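Local coordinates for TetR family transcriptional regulator (PDB 3NRG), which probably acts as a transcriptional regulator that binds cis-regulatory DNA through an N-terminal helix-turn-helix, at residues A[35-40]-A[45-50]; A[86-91]-A[209-214]; A[136-141]-A[163-168]. All blocks are in the same frame, centred on the assembly; numbering follows the deposited sequence.

Contact 1 of 3, residues A[35-40]-A[45-50]; sequences SINRIT and IAKGSF
Thr40 and Ile45 bring the two segments together: their CA atoms are 5.1 Å apart, and Ile45 N donates to Thr40 O over 3.0 Å, nearly straight at 168°. This bond closes the chain back on helix 36-43, and a type II beta turn from Ala46 to Ser49 follows, with Gly48 at a positive phi. Ala46 O takes both the backbone N and the OG of Ser49, from the same face of its carbonyl plane, so the turn is gripped twice at one atom. Against this frame the side chains close in. Ile36 lies over Phe50, its CD1 3.8 Å from the ring centroid in a CH-pi contact, while its CG2 meets Phe50 CB at 3.6 Å. With CG anti to the backbone N (chi1 173°), the Phe50 ring is directed back at the helix. Thr40 OG1 bonds back to Asn37 O of its own helix, 3.1 Å away, and Thr40 CG2 meets Ile45 CD1 at 3.9 Å. At the exposed margin the extended Lys47 chain runs past Asn37, Lys47 CE 3.5 Å from Asn37 OD1, in van der Waals contact. The whole belongs to the predicted DNA-binding helix-turn-helix. Next to it, helix 12-28 supplies Leu22, which touches both Ile39 and Phe50, and Glu25, which forms a salt bridge with Arg38; Phe54, ahead of helix 57-78, meets the Phe50 ring.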
loop_
_atom_site.group_PDB
_atom_site.type_symbol
_atom_site.label_atom_id
_atom_site.label_comp_id
_atom_site.label_asym_id
_atom_site.label_seq_id
_atom_site.Cartn_x
_atom_site.Cartn_y
_atom_site.Cartn_z
ATOM N N SER A 35 -20.901 4.399 -4.020
ATOM C CA SER A 35 -22.286 4.750 -3.695
ATOM C C SER A 35 -22.452 5.100 -2.216
ATOM O O SER A 35 -22.210 4.258 -1.348
ATOM C CB SER A 35 -23.230 3.614 -4.082
ATOM O OG SER A 35 -24.564 3.880 -3.681
ATOM N N ILE A 36 -22.880 6.346 -1.933
ATOM C CA ILE A 36 -23.126 6.840 -0.569
ATOM C C ILE A 36 -24.307 6.090 0.083
ATOM O O ILE A 36 -24.248 5.766 1.269
ATOM C CB ILE A 36 -23.342 8.392 -0.578
ATOM C CG1 ILE A 36 -22.112 9.151 -1.187
ATOM C CG2 ILE A 36 -23.717 8.931 0.813
ATOM C CD1 ILE A 36 -20.760 8.942 -0.472
ATOM N N ASN A 37 -25.357 5.787 -0.704
ATOM C CA ASN A 37 -26.528 5.048 -0.216
ATOM C C ASN A 37 -26.188 3.598 0.131
ATOM O O ASN A 37 -26.761 3.047 1.074
ATOM C CB ASN A 37 -27.676 5.111 -1.222
ATOM C CG ASN A 37 -28.335 6.470 -1.314
ATOM O OD1 ASN A 37 -28.389 7.243 -0.342
ATOM N ND2 ASN A 37 -28.921 6.755 -2.457
ATOM N N ARG A 38 -25.231 2.984 -0.613
ATOM C CA ARG A 38 -24.765 1.621 -0.331
ATOM C C ARG A 38 -23.992 1.608 1.005
ATOM O O ARG A 38 -24.120 0.659 1.781
ATOM C CB ARG A 38 -23.900 1.079 -1.496
ATOM C CG ARG A 38 -23.427 -0.369 -1.311
ATOM C CD ARG A 38 -23.094 -1.066 -2.627
ATOM N NE ARG A 38 -22.028 -0.393 -3.376
ATOM C CZ ARG A 38 -22.187 0.112 -4.597
ATOM N NH1 ARG A 38 -23.355 0.009 -5.220
ATOM N NH2 ARG A 38 -21.173 0.708 -5.212
ATOM N N ILE A 39 -23.258 2.708 1.300
ATOM C CA ILE A 39 -22.527 2.870 2.555
ATOM C C ILE A 39 -23.496 2.902 3.736
ATOM O O ILE A 39 -23.351 2.102 4.655
ATOM C CB ILE A 39 -21.603 4.123 2.513
ATOM C CG1 ILE A 39 -20.417 3.901 1.539
ATOM C CG2 ILE A 39 -21.104 4.502 3.932
ATOM C CD1 ILE A 39 -19.681 5.180 1.121
ATOM N N THR A 40 -24.522 3.791 3.678
ATOM C CA THR A 40 -25.514 3.934 4.753
ATOM C C THR A 40 -26.343 2.667 4.960
ATOM O O THR A 40 -26.672 2.334 6.100
ATOM C CB THR A 40 -26.375 5.193 4.553
ATOM O OG1 THR A 40 -27.050 5.114 3.301
ATOM C CG2 THR A 40 -25.559 6.482 4.634
ATOM N N ILE A 45 -27.156 2.640 9.015
ATOM C CA ILE A 45 -27.427 4.000 9.500
ATOM C C ILE A 45 -28.516 4.683 8.657
ATOM O O ILE A 45 -28.907 4.152 7.611
ATOM C CB ILE A 45 -26.122 4.856 9.610
ATOM C CG1 ILE A 45 -25.326 4.848 8.284
ATOM C CG2 ILE A 45 -25.259 4.388 10.795
ATOM C CD1 ILE A 45 -24.187 5.882 8.204
ATOM N N ALA A 46 -29.022 5.844 9.122
ATOM C CA ALA A 46 -30.080 6.590 8.430
ATOM C C ALA A 46 -29.653 7.049 7.039
ATOM O O ALA A 46 -28.470 7.318 6.808
ATOM C CB ALA A 46 -30.498 7.787 9.261
ATOM N N LYS A 47 -30.617 7.137 6.110
ATOM C CA LYS A 47 -30.339 7.609 4.758
ATOM C C LYS A 47 -30.080 9.123 4.796
ATOM O O LYS A 47 -30.846 9.864 5.414
ATOM C CB LYS A 47 -31.503 7.262 3.810
ATOM C CG LYS A 47 -31.130 7.349 2.331
ATOM C CD LYS A 47 -32.226 6.798 1.457
ATOM C CE LYS A 47 -31.855 6.831 0.002
ATOM N NZ LYS A 47 -32.820 6.058 -0.815
ATOM N N GLY A 48 -28.953 9.540 4.216
ATOM C CA GLY A 48 -28.528 10.939 4.189
ATOM C C GLY A 48 -27.645 11.334 5.363
ATOM O O GLY A 48 -27.186 12.476 5.432
ATOM N N SER A 49 -27.390 10.383 6.298
ATOM C CA SER A 49 -26.616 10.648 7.516
ATOM C C SER A 49 -25.094 10.650 7.289
ATOM O O SER A 49 -24.345 11.052 8.186
ATOM C CB SER A 49 -26.997 9.667 8.623
ATOM O OG SER A 49 -26.563 8.351 8.325
ATOM N N PHE A 50 -24.638 10.229 6.082
ATOM C CA PHE A 50 -23.212 10.215 5.718
ATOM C C PHE A 50 -22.598 11.618 5.824
ATOM O O PHE A 50 -21.450 11.760 6.245
ATOM C CB PHE A 50 -23.030 9.662 4.285
ATOM C CG PHE A 50 -21.628 9.752 3.726
ATOM C CD1 PHE A 50 -20.726 8.707 3.891
ATOM C CD2 PHE A 50 -21.224 10.865 2.987
ATOM C CE1 PHE A 50 -19.431 8.786 3.362
ATOM C CE2 PHE A 50 -19.926 10.948 2.468
ATOM C CZ PHE A 50 -19.039 9.906 2.653
#

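Contact 2 of 3, residues A[86-91]-A[209-214]; sequences DMFAYL and ILERGM
Phe88 lies against the backbone and aliphatic stem of Glu211, a case of an aromatic ring packing on the chain of a charged residue. Glu211 CA stands over one face of the ring, 3.7 Å from the centroid and 16° off the normal, a CH-pi contact. Farther out on the same residue, Glu211 CG reaches Phe88 CD2 at 3.7 Å, because CG is anti to the backbone N (chi1 -173°) and the chain continues extended past the ring. Met214, a selenomethionine, comes instead to the ring edge, its CB 3.9 Å from Phe88 CZ, and its selenium end turns off elsewhere. On the ring's other face lies the CE methyl of Met87, also selenomethionine, from the preceding residue of the same helix, so the phenyl has carbon against both faces. These contacts join the N-terminal end of helix 87-104 to the C-terminal end of helix 196-214, within the all-helical C-terminal domain of the TetR fold. The two segments run nearly antiparallel, at 154°, with their axes 10.6 Å apart, and no hydrogen bond links them directly. Beyond the ring lie the charged groups. Asp86 caps its helix, its OD2 accepting from Ala89 N, 3.0 Å away. The same OD2 lies 4.6 Å from Glu211 OE2, a pairing of like charges that Arg215 probably eases: its NH2 forms salt bridges with both Asp86 OD1 and Glu211 OE2. Leu151 touches both Met87 and Phe88 from a loop, and Ile207, from an earlier turn of helix 196-214, packs against Phe88 and Leu91.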
loop_
_atom_site.group_PDB
_atom_site.type_symbol
_atom_site.label_atom_id
_atom_site.label_comp_id
_atom_site.label_asym_id
_atom_site.label_seq_id
_atom_site.Cartn_x
_atom_site.Cartn_y
_atom_site.Cartn_z
ATOM N N ASP A 86 24.232 -4.121 3.101
ATOM C CA ASP A 86 24.062 -4.432 1.686
ATOM C C ASP A 86 22.732 -3.893 1.181
ATOM O O ASP A 86 21.697 -4.104 1.825
ATOM C CB ASP A 86 24.137 -5.950 1.472
ATOM C CG ASP A 86 24.152 -6.371 0.023
ATOM O OD1 ASP A 86 25.191 -6.176 -0.636
ATOM O OD2 ASP A 86 23.155 -6.972 -0.431
HETATM N N MSE A 87 22.750 -3.200 0.022
HETATM C CA MSE A 87 21.552 -2.609 -0.578
HETATM C C MSE A 87 20.514 -3.671 -0.953
HETATM O O MSE A 87 19.318 -3.462 -0.735
HETATM C CB MSE A 87 21.918 -1.762 -1.806
HETATM C CG MSE A 87 20.786 -0.838 -2.260
HETATM SE SE MSE A 87 21.139 -0.056 -3.970
HETATM C CE MSE A 87 20.582 -1.471 -5.065
ATOM N N PHE A 88 20.968 -4.806 -1.518
ATOM C CA PHE A 88 20.064 -5.878 -1.935
ATOM C C PHE A 88 19.476 -6.651 -0.763
ATOM O O PHE A 88 18.308 -7.038 -0.815
ATOM C CB PHE A 88 20.735 -6.793 -2.961
ATOM C CG PHE A 88 21.038 -6.063 -4.247
ATOM C CD1 PHE A 88 20.015 -5.721 -5.130
ATOM C CD2 PHE A 88 22.327 -5.631 -4.534
ATOM C CE1 PHE A 88 20.286 -4.984 -6.285
ATOM C CE2 PHE A 88 22.599 -4.919 -5.703
ATOM C CZ PHE A 88 21.578 -4.608 -6.574
ATOM N N ALA A 89 20.242 -6.786 0.333
ATOM C CA ALA A 89 19.744 -7.415 1.552
ATOM C C ALA A 89 18.691 -6.505 2.197
ATOM O O ALA A 89 17.688 -7.000 2.722
ATOM C CB ALA A 89 20.885 -7.668 2.514
ATOM N N TYR A 90 18.881 -5.169 2.079
ATOM C CA TYR A 90 17.916 -4.185 2.562
ATOM C C TYR A 90 16.658 -4.185 1.696
ATOM O O TYR A 90 15.552 -4.125 2.232
ATOM C CB TYR A 90 18.541 -2.774 2.616
ATOM C CG TYR A 90 17.526 -1.675 2.860
ATOM C CD1 TYR A 90 16.906 -1.535 4.098
ATOM C CD2 TYR A 90 17.171 -0.787 1.848
ATOM C CE1 TYR A 90 15.937 -0.557 4.315
ATOM C CE2 TYR A 90 16.213 0.202 2.057
ATOM C CZ TYR A 90 15.605 0.318 3.295
ATOM O OH TYR A 90 14.667 1.289 3.503
ATOM N N LEU A 91 16.823 -4.253 0.355
ATOM C CA LEU A 91 15.702 -4.279 -0.585
ATOM C C LEU A 91 14.804 -5.493 -0.367
ATOM O O LEU A 91 13.584 -5.375 -0.483
ATOM C CB LEU A 91 16.194 -4.220 -2.041
ATOM C CG LEU A 91 16.664 -2.840 -2.547
ATOM C CD1 LEU A 91 17.320 -2.959 -3.889
ATOM C CD2 LEU A 91 15.510 -1.854 -2.626
ATOM N N ILE A 209 17.488 -11.642 -9.274
ATOM C CA ILE A 209 17.437 -11.115 -10.640
ATOM C C ILE A 209 17.910 -9.651 -10.665
ATOM O O ILE A 209 18.780 -9.300 -11.471
ATOM C CB ILE A 209 16.016 -11.300 -11.266
ATOM C CG1 ILE A 209 15.669 -12.807 -11.414
ATOM C CG2 ILE A 209 15.895 -10.556 -12.633
ATOM C CD1 ILE A 209 14.148 -13.119 -11.530
ATOM N N LEU A 210 17.392 -8.820 -9.732
ATOM C CA LEU A 210 17.760 -7.403 -9.636
ATOM C C LEU A 210 19.225 -7.224 -9.225
ATOM O O LEU A 210 19.902 -6.324 -9.734
ATOM C CB LEU A 210 16.833 -6.666 -8.655
ATOM C CG LEU A 210 15.326 -6.659 -9.007
ATOM C CD1 LEU A 210 14.500 -6.228 -7.824
ATOM C CD2 LEU A 210 15.036 -5.773 -10.210
ATOM N N GLU A 211 19.727 -8.114 -8.337
ATOM C CA GLU A 211 21.113 -8.086 -7.872
ATOM C C GLU A 211 22.090 -8.383 -9.016
ATOM O O GLU A 211 23.018 -7.604 -9.240
ATOM C CB GLU A 211 21.313 -9.068 -6.707
ATOM C CG GLU A 211 22.680 -8.975 -6.049
ATOM C CD GLU A 211 22.923 -9.980 -4.944
ATOM O OE1 GLU A 211 22.342 -11.088 -5.001
ATOM O OE2 GLU A 211 23.742 -9.680 -4.046
ATOM N N ARG A 212 21.860 -9.485 -9.767
ATOM C CA ARG A 212 22.721 -9.853 -10.901
ATOM C C ARG A 212 22.681 -8.786 -12.000
ATOM O O ARG A 212 23.695 -8.529 -12.651
ATOM C CB ARG A 212 22.326 -11.221 -11.481
ATOM C CG ARG A 212 22.622 -12.401 -10.567
ATOM C CD ARG A 212 22.444 -13.728 -11.290
ATOM N NE ARG A 212 21.063 -13.938 -11.735
ATOM C CZ ARG A 212 20.159 -14.636 -11.054
ATOM N NH1 ARG A 212 20.484 -15.209 -9.901
ATOM N NH2 ARG A 212 18.926 -14.775 -11.526
ATOM N N GLY A 213 21.517 -8.174 -12.183
ATOM C CA GLY A 213 21.318 -7.157 -13.206
ATOM C C GLY A 213 21.934 -5.806 -12.900
ATOM O O GLY A 213 22.274 -5.063 -13.826
HETATM N N MSE A 214 22.081 -5.464 -11.600
HETATM C CA MSE A 214 22.560 -4.129 -11.196
HETATM C C MSE A 214 23.929 -4.105 -10.519
HETATM O O MSE A 214 24.643 -3.105 -10.648
HETATM C CB MSE A 214 21.527 -3.426 -10.307
HETATM C CG MSE A 214 20.216 -3.197 -10.990
HETATM SE SE MSE A 214 18.936 -2.358 -9.835
HETATM C CE MSE A 214 17.373 -2.605 -10.941
#

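Contact 3 of 3, residues A[136-141]-A[163-168]; sequences AYFKQL and VLNVVF
Within the helical C-terminal domain of this TetR-type protein, helices 124-147 and 157-179 pack through an aromatic contact centred on the Phe138 ring. The short segments have axes 9.5 Å apart at closest approach and cross at 133°, with Phe138 and Leu164 the nearest pair along the backbone. Phe138 points its ring into helix 157-179, where Leu164, its neighbour Asn165 and, a turn later, Phe168 receive it. Leu164 CB sits over the ring face, 4.0 Å from the centroid. Asn165 approaches obliquely through its backbone, CA being 3.8 Å from Phe138 CE2. Beyond them the ring edge is directed at the face of Phe168: Phe138 CZ lies 3.5 Å from Phe168 CD2, the centroids are 4.7 Å apart and the planes are inclined at 60°, an edge-to-face pair tilted short of perpendicular. The chi1 of -67°, with CG anti to the carbonyl carbon, carries the Phe138 ring toward helix 157-179. Asn165 OD1 is hydrogen-bonded with Ser134 OG, a turn earlier on helix 124-147, a second, polar link between the two helices beside the aromatic one. Leu91 of helix 87-104 touches both phenylalanines. Since no hydrogen bond spans the two segments, their direct adhesion is apolar and aromatic, and the C-H edge of Phe138, probably slightly positive, meets the pi face of Phe168.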
loop_
_atom_site.group_PDB
_atom_site.type_symbol
_atom_site.label_atom_id
_atom_site.label_comp_id
_atom_site.label_asym_id
_atom_site.label_seq_id
_atom_site.Cartn_x
_atom_site.Cartn_y
_atom_site.Cartn_z
ATOM N N ALA A 136 11.294 7.987 -6.160
ATOM C CA ALA A 136 12.315 8.940 -5.721
ATOM C C ALA A 136 13.263 8.321 -4.692
ATOM O O ALA A 136 14.469 8.600 -4.725
ATOM C CB ALA A 136 11.659 10.189 -5.150
ATOM N N TYR A 137 12.728 7.459 -3.793
ATOM C CA TYR A 137 13.539 6.778 -2.776
ATOM C C TYR A 137 14.483 5.742 -3.413
ATOM O O TYR A 137 15.668 5.706 -3.072
ATOM C CB TYR A 137 12.643 6.131 -1.699
ATOM C CG TYR A 137 13.417 5.465 -0.577
ATOM C CD1 TYR A 137 14.161 6.219 0.330
ATOM C CD2 TYR A 137 13.358 4.086 -0.384
ATOM C CE1 TYR A 137 14.872 5.612 1.365
ATOM C CE2 TYR A 137 14.049 3.469 0.660
ATOM C CZ TYR A 137 14.817 4.236 1.524
ATOM O OH TYR A 137 15.496 3.636 2.553
ATOM N N PHE A 138 13.968 4.934 -4.373
ATOM C CA PHE A 138 14.777 3.946 -5.087
ATOM C C PHE A 138 15.886 4.606 -5.893
ATOM O O PHE A 138 17.010 4.108 -5.897
ATOM C CB PHE A 138 13.906 3.060 -5.992
ATOM C CG PHE A 138 12.954 2.148 -5.253
ATOM C CD1 PHE A 138 13.424 1.245 -4.303
ATOM C CD2 PHE A 138 11.606 2.118 -5.576
ATOM C CE1 PHE A 138 12.546 0.388 -3.635
ATOM C CE2 PHE A 138 10.728 1.262 -4.906
ATOM C CZ PHE A 138 11.204 0.401 -3.942
ATOM N N LYS A 139 15.587 5.758 -6.539
ATOM C CA LYS A 139 16.581 6.521 -7.314
ATOM C C LYS A 139 17.728 6.984 -6.408
ATOM O O LYS A 139 18.893 6.874 -6.788
ATOM C CB LYS A 139 15.919 7.718 -8.020
ATOM C CG LYS A 139 16.776 8.328 -9.123
ATOM C CD LYS A 139 16.102 9.529 -9.761
ATOM C CE LYS A 139 16.996 10.191 -10.775
ATOM N NZ LYS A 139 16.341 11.367 -11.396
ATOM N N GLN A 140 17.393 7.438 -5.183
ATOM C CA GLN A 140 18.376 7.862 -4.180
ATOM C C GLN A 140 19.276 6.678 -3.779
ATOM O O GLN A 140 20.494 6.838 -3.716
ATOM C CB GLN A 140 17.657 8.447 -2.945
ATOM C CG GLN A 140 18.586 9.108 -1.922
ATOM C CD GLN A 140 17.851 9.528 -0.657
ATOM O OE1 GLN A 140 16.672 9.916 -0.679
ATOM N NE2 GLN A 140 18.551 9.499 0.469
ATOM N N LEU A 141 18.675 5.477 -3.562
ATOM C CA LEU A 141 19.422 4.257 -3.194
ATOM C C LEU A 141 20.356 3.805 -4.312
ATOM O O LEU A 141 21.489 3.407 -4.033
ATOM C CB LEU A 141 18.466 3.104 -2.823
ATOM C CG LEU A 141 17.610 3.276 -1.565
ATOM C CD1 LEU A 141 16.670 2.111 -1.405
ATOM C CD2 LEU A 141 18.468 3.401 -0.322
ATOM N N VAL A 163 12.467 0.096 -12.682
ATOM C CA VAL A 163 12.397 -1.372 -12.561
ATOM C C VAL A 163 12.077 -1.790 -11.117
ATOM O O VAL A 163 11.212 -2.634 -10.908
ATOM C CB VAL A 163 13.693 -2.064 -13.104
ATOM C CG1 VAL A 163 13.642 -3.577 -12.905
ATOM C CG2 VAL A 163 13.919 -1.726 -14.574
ATOM N N LEU A 164 12.748 -1.174 -10.126
ATOM C CA LEU A 164 12.501 -1.469 -8.708
ATOM C C LEU A 164 11.070 -1.078 -8.304
ATOM O O LEU A 164 10.362 -1.883 -7.692
ATOM C CB LEU A 164 13.521 -0.746 -7.812
ATOM C CG LEU A 164 14.979 -1.239 -7.893
ATOM C CD1 LEU A 164 15.926 -0.217 -7.313
ATOM C CD2 LEU A 164 15.154 -2.564 -7.184
ATOM N N ASN A 165 10.627 0.134 -8.701
ATOM C CA ASN A 165 9.290 0.640 -8.377
ATOM C C ASN A 165 8.161 -0.244 -8.922
ATOM O O ASN A 165 7.234 -0.548 -8.178
ATOM C CB ASN A 165 9.122 2.091 -8.838
ATOM C CG ASN A 165 7.831 2.727 -8.371
ATOM O OD1 ASN A 165 7.581 2.887 -7.166
ATOM N ND2 ASN A 165 6.991 3.116 -9.314
ATOM N N VAL A 166 8.241 -0.674 -10.202
ATOM C CA VAL A 166 7.189 -1.525 -10.798
ATOM C C VAL A 166 7.127 -2.916 -10.168
ATOM O O VAL A 166 6.041 -3.454 -9.984
ATOM C CB VAL A 166 7.215 -1.572 -12.356
ATOM C CG1 VAL A 166 6.959 -0.190 -12.950
ATOM C CG2 VAL A 166 8.525 -2.168 -12.888
ATOM N N VAL A 167 8.285 -3.475 -9.794
ATOM C CA VAL A 167 8.356 -4.787 -9.147
ATOM C C VAL A 167 7.742 -4.712 -7.748
ATOM O O VAL A 167 6.825 -5.480 -7.438
ATOM C CB VAL A 167 9.814 -5.328 -9.119
ATOM C CG1 VAL A 167 9.944 -6.502 -8.162
ATOM C CG2 VAL A 167 10.284 -5.717 -10.519
ATOM N N PHE A 168 8.201 -3.740 -6.926
ATOM C CA PHE A 168 7.706 -3.540 -5.554
ATOM C C PHE A 168 6.189 -3.248 -5.506
ATOM O O PHE A 168 5.506 -3.669 -4.573
ATOM C CB PHE A 168 8.495 -2.413 -4.855
ATOM C CG PHE A 168 9.786 -2.850 -4.206
ATOM C CD1 PHE A 168 10.845 -3.321 -4.972
ATOM C CD2 PHE A 168 9.970 -2.727 -2.833
ATOM C CE1 PHE A 168 12.045 -3.718 -4.372
ATOM C CE2 PHE A 168 11.177 -3.103 -2.235
ATOM C CZ PHE A 168 12.201 -3.611 -3.006
#

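Along the chain, contact 1 closes before contact 2 opens, while contact 3 is nested inside the long loop that contact 2 closes. Contact 1 belongs to the N-terminal, predicted DNA-binding region, and its centre lies about 49 Å from that of contact 2 and about 40 Å from that of contact 3, across the centre of the chain. The other two share the C-terminal domain, with centres about 12 Å apart, and touch: Tyr90 OH and Tyr137 OH are 2.7 Å apart, a probable hydrogen bond, and Leu210 packs on Val163. Helices 87-104, 124-147, 157-179 and 196-214 thus form one packed bundle, remote from the predicted DNA-reading end, reflecting the two-part TetR architecture.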